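Local coordinates for protein ferredoxin (Thauera aromatica, PDB 1RGV) that carries two [4Fe-4S] clusters and serves as an electron donor, probably passing low-potential electrons to 4-hydroxybenzoyl-CoA reductase, at residues Leu2-Asp7 with Tyr30-Thr35. Residues are numbered along the deposited sequence; the frame is centred on the assembly and turned at random.
Sequences LYINDD and YVIDPT. With SF4 (iron/sulfur cluster), chain B.
Ile4 and Tyr30 reach the same [4Fe-4S] cluster from two segments of chain that do not pair as strands and meet instead through apolar side chains packed on each other and on backbone carbonyls. The setting is the 2[4Fe-4S] ferredoxin fold, in which the N-terminal segment 2-7 lies over the strand 31-32, itself paired antiparallel with 23-24. Backbone bonds hold each side separately: Tyr3 and Asn5 bond to Pro59 and Cys57, Val31 and Asp33 to Thr24 and Ala22. Ile4 is the link. Its chi1 of -58° sets CG1 anti to the carbonyl carbon, and the other branch, CG2, anti to the backbone N, lies 3.9 Å from sulfide S4 of the cluster, whereas its CD1 meets Tyr30 CB at 3.6 Å, the two side chains running side by side and pointing the same way. The CB of Ile4 also packs on the carbonyl, 3.4 Å from Tyr30 O. Ile32 crosses Ile4 at about a right angle, with its CG1 3.8 Å from Ile4 CD1. Ile32 CG2 also rests 3.6 Å from Leu2 O; both Leu2 and Ile32 touch the second cluster, so the contact reaches from the surroundings of one cluster to those of the other. An alanine at Ile4 would probably leave a gap between the cluster and Ile32, with S4 and the CB of Tyr30 losing their apolar cover from this side. Such apolar packing is consistent with shielding of the clusters from water, which would influence their potential. Tyr30 has CG anti to the carbonyl carbon (chi1 -79°), and its hydroxyl is hydrogen-bonded to Asp12, which would help fix the ring against the cluster. Sulfide S1 sits over the centre of one ring face, 3.8 Å from Tyr30 CG.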
ATOM      1  N   LEU A   2       1.787   1.581  -4.620  1.00 34.58           N
ATOM      2  CA  LEU A   2       3.073   1.136  -4.104  1.00 35.02           C
ATOM      3  C   LEU A   2       3.148  -0.376  -4.251  1.00 35.55           C
ATOM      4  O   LEU A   2       2.184  -1.016  -4.669  1.00 36.31           O
ATOM      5  CB  LEU A   2       3.221   1.515  -2.626  1.00 34.48           C
ATOM      6  CG  LEU A   2       3.008   2.988  -2.263  1.00 33.89           C
ATOM      7  CD1 LEU A   2       3.370   3.212  -0.806  1.00 32.03           C
ATOM      8  CD2 LEU A   2       3.864   3.865  -3.163  1.00 33.68           C
ATOM      9  N   TYR A   3       4.300  -0.944  -3.921  1.00 35.83           N
ATOM     10  CA  TYR A   3       4.476  -2.383  -4.002  1.00 36.03           C
ATOM     11  C   TYR A   3       5.572  -2.758  -3.014  1.00 36.81           C
ATOM     12  O   TYR A   3       6.298  -1.886  -2.539  1.00 37.49           O
ATOM     13  CB  TYR A   3       4.830  -2.792  -5.433  1.00 35.19           C
ATOM     14  CG  TYR A   3       6.298  -2.809  -5.759  1.00 36.24           C
ATOM     15  CD1 TYR A   3       7.002  -4.010  -5.794  1.00 37.06           C
ATOM     16  CD2 TYR A   3       6.979  -1.633  -6.069  1.00 36.96           C
ATOM     17  CE1 TYR A   3       8.350  -4.046  -6.136  1.00 38.45           C
ATOM     18  CE2 TYR A   3       8.331  -1.654  -6.417  1.00 37.94           C
ATOM     19  CZ  TYR A   3       9.011  -2.866  -6.450  1.00 39.10           C
ATOM     20  OH  TYR A   3      10.345  -2.909  -6.805  1.00 40.21           O
ATOM     21  N   ILE A   4       5.689  -4.042  -2.692  1.00 37.27           N
ATOM     22  CA  ILE A   4       6.687  -4.473  -1.720  1.00 37.52           C
ATOM     23  C   ILE A   4       7.934  -5.163  -2.286  1.00 40.21           C
ATOM     24  O   ILE A   4       7.845  -6.075  -3.112  1.00 39.32           O
ATOM     25  CB  ILE A   4       6.024  -5.379  -0.665  1.00 34.90           C
ATOM     26  CG1 ILE A   4       4.885  -4.604   0.012  1.00 31.69           C
ATOM     27  CG2 ILE A   4       7.058  -5.856   0.349  1.00 33.75           C
ATOM     28  CD1 ILE A   4       4.004  -5.444   0.916  1.00 28.81           C
ATOM     29  N   ASN A   5       9.093  -4.690  -1.823  1.00 43.46           N
ATOM     30  CA  ASN A   5      10.409  -5.201  -2.207  1.00 46.08           C
ATOM     31  C   ASN A   5      10.560  -6.653  -1.835  1.00 47.66           C
ATOM     32  O   ASN A   5       9.638  -7.279  -1.316  1.00 48.54           O
ATOM     33  CB  ASN A   5      11.520  -4.456  -1.468  1.00 47.17           C
ATOM     34  CG  ASN A   5      12.109  -3.342  -2.273  1.00 49.38           C
ATOM     35  OD1 ASN A   5      11.846  -3.223  -3.470  1.00 51.54           O
ATOM     36  ND2 ASN A   5      12.930  -2.514  -1.628  1.00 49.81           N
ATOM     37  N   ASP A   6      11.755  -7.174  -2.081  1.00 49.04           N
ATOM     38  CA  ASP A   6      12.062  -8.543  -1.736  1.00 49.62           C
ATOM     39  C   ASP A   6      12.791  -8.491  -0.398  1.00 48.99           C
ATOM     40  O   ASP A   6      13.162  -9.519   0.167  1.00 49.03           O
ATOM     41  CB  ASP A   6      12.947  -9.179  -2.800  1.00 52.20           C
ATOM     42  CG  ASP A   6      12.689 -10.665  -2.941  1.00 56.75           C
ATOM     43  OD1 ASP A   6      12.701 -11.382  -1.909  1.00 58.25           O
ATOM     44  OD2 ASP A   6      12.467 -11.118  -4.086  1.00 59.73           O
ATOM     45  N   ASP A   7      12.999  -7.278   0.108  1.00 48.28           N
ATOM     46  CA  ASP A   7      13.660  -7.105   1.393  1.00 47.85           C
ATOM     47  C   ASP A   7      12.632  -7.256   2.503  1.00 47.59           C
ATOM     48  O   ASP A   7      12.951  -7.141   3.688  1.00 48.34           O
ATOM     49  CB  ASP A   7      14.323  -5.730   1.495  1.00 47.26           C
ATOM     50  CG  ASP A   7      15.534  -5.599   0.597  1.00 47.05           C
ATOM     51  OD1 ASP A   7      16.150  -6.637   0.268  1.00 46.68           O
ATOM     52  OD2 ASP A   7      15.878  -4.456   0.232  1.00 47.53           O
ATOM     53  N   TYR A  30       5.314 -10.111   1.430  1.00 38.95           N
ATOM     54  CA  TYR A  30       3.924  -9.683   1.339  1.00 37.71           C
ATOM     55  C   TYR A  30       3.636  -9.028  -0.011  1.00 37.51           C
ATOM     56  O   TYR A  30       4.538  -8.490  -0.657  1.00 37.57           O
ATOM     57  CB  TYR A  30       3.609  -8.716   2.477  1.00 37.35           C
ATOM     58  CG  TYR A  30       3.351  -9.399   3.802  1.00 37.49           C
ATOM     59  CD1 TYR A  30       4.117 -10.495   4.208  1.00 37.24           C
ATOM     60  CD2 TYR A  30       2.348  -8.942   4.661  1.00 36.99           C
ATOM     61  CE1 TYR A  30       3.888 -11.116   5.436  1.00 36.45           C
ATOM     62  CE2 TYR A  30       2.114  -9.555   5.892  1.00 36.42           C
ATOM     63  CZ  TYR A  30       2.887 -10.638   6.269  1.00 36.16           C
ATOM     64  OH  TYR A  30       2.668 -11.242   7.482  1.00 35.84           O
ATOM     65  N   VAL A  31       2.373  -9.073  -0.427  1.00 36.79           N
ATOM     66  CA  VAL A  31       1.970  -8.519  -1.716  1.00 36.09           C
ATOM     67  C   VAL A  31       0.869  -7.457  -1.628  1.00 36.64           C
ATOM     68  O   VAL A  31      -0.104  -7.619  -0.888  1.00 37.42           O
ATOM     69  CB  VAL A  31       1.470  -9.640  -2.649  1.00 34.53           C
ATOM     70  CG1 VAL A  31       1.324  -9.108  -4.062  1.00 34.63           C
ATOM     71  CG2 VAL A  31       2.425 -10.825  -2.600  1.00 33.13           C
ATOM     72  N   ILE A  32       1.032  -6.376  -2.390  1.00 35.84           N
ATOM     73  CA  ILE A  32       0.049  -5.298  -2.422  1.00 35.98           C
ATOM     74  C   ILE A  32      -0.792  -5.403  -3.693  1.00 37.18           C
ATOM     75  O   ILE A  32      -0.267  -5.680  -4.773  1.00 37.58           O
ATOM     76  CB  ILE A  32       0.719  -3.901  -2.418  1.00 35.04           C
ATOM     77  CG1 ILE A  32       1.312  -3.604  -1.040  1.00 34.20           C
ATOM     78  CG2 ILE A  32      -0.294  -2.829  -2.819  1.00 32.48           C
ATOM     79  CD1 ILE A  32       2.017  -2.255  -0.965  1.00 33.07           C
ATOM     80  N   ASP A  33      -2.096  -5.190  -3.561  1.00 37.86           N
ATOM     81  CA  ASP A  33      -2.980  -5.244  -4.711  1.00 39.01           C
ATOM     82  C   ASP A  33      -3.009  -3.836  -5.280  1.00 38.73           C
ATOM     83  O   ASP A  33      -3.613  -2.938  -4.693  1.00 38.83           O
ATOM     84  CB  ASP A  33      -4.388  -5.653  -4.285  1.00 42.36           C
ATOM     85  CG  ASP A  33      -5.279  -6.012  -5.471  1.00 45.55           C
ATOM     86  OD1 ASP A  33      -5.174  -5.337  -6.523  1.00 45.68           O
ATOM     87  OD2 ASP A  33      -6.089  -6.962  -5.341  1.00 46.80           O
ATOM     88  N   PRO A  34      -2.346  -3.615  -6.424  1.00 38.35           N
ATOM     89  CA  PRO A  34      -2.334  -2.276  -7.024  1.00 39.21           C
ATOM     90  C   PRO A  34      -3.746  -1.724  -7.214  1.00 40.17           C
ATOM     91  O   PRO A  34      -3.955  -0.510  -7.292  1.00 40.31           O
ATOM     92  CB  PRO A  34      -1.588  -2.494  -8.347  1.00 38.17           C
ATOM     93  CG  PRO A  34      -1.844  -3.934  -8.656  1.00 37.35           C
ATOM     94  CD  PRO A  34      -1.707  -4.597  -7.313  1.00 37.17           C
ATOM     95  N   THR A  35      -4.709  -2.637  -7.268  1.00 41.19           N
ATOM     96  CA  THR A  35      -6.116  -2.297  -7.434  1.00 42.54           C
ATOM     97  C   THR A  35      -6.714  -1.617  -6.201  1.00 43.67           C
ATOM     98  O   THR A  35      -7.582  -0.747  -6.318  1.00 43.98           O
ATOM     99  CB  THR A  35      -6.924  -3.573  -7.754  1.00 42.38           C
ATOM    100  OG1 THR A  35      -6.864  -3.818  -9.162  1.00 42.85           O
ATOM    101  CG2 THR A  35      -8.374  -3.453  -7.300  1.00 42.32           C
TER
HETATM  102 FE1  SF4 B 101       7.654  -3.951   5.865  1.00 43.07          FE
HETATM  103 FE2  SF4 B 101       5.071  -5.125   5.789  1.00 42.66          FE
HETATM  104 FE3  SF4 B 101       7.273  -6.378   4.769  1.00 43.33          FE
HETATM  105 FE4  SF4 B 101       6.969  -6.012   7.509  1.00 44.81          FE
HETATM  106  S1  SF4 B 101       5.600  -7.296   6.044  1.00 42.92           S
HETATM  107  S2  SF4 B 101       8.655  -5.852   6.295  1.00 43.64           S
HETATM  108  S3  SF4 B 101       5.892  -4.062   7.498  1.00 43.24           S
HETATM  109  S4  SF4 B 101       6.419  -4.583   4.005  1.00 43.03           S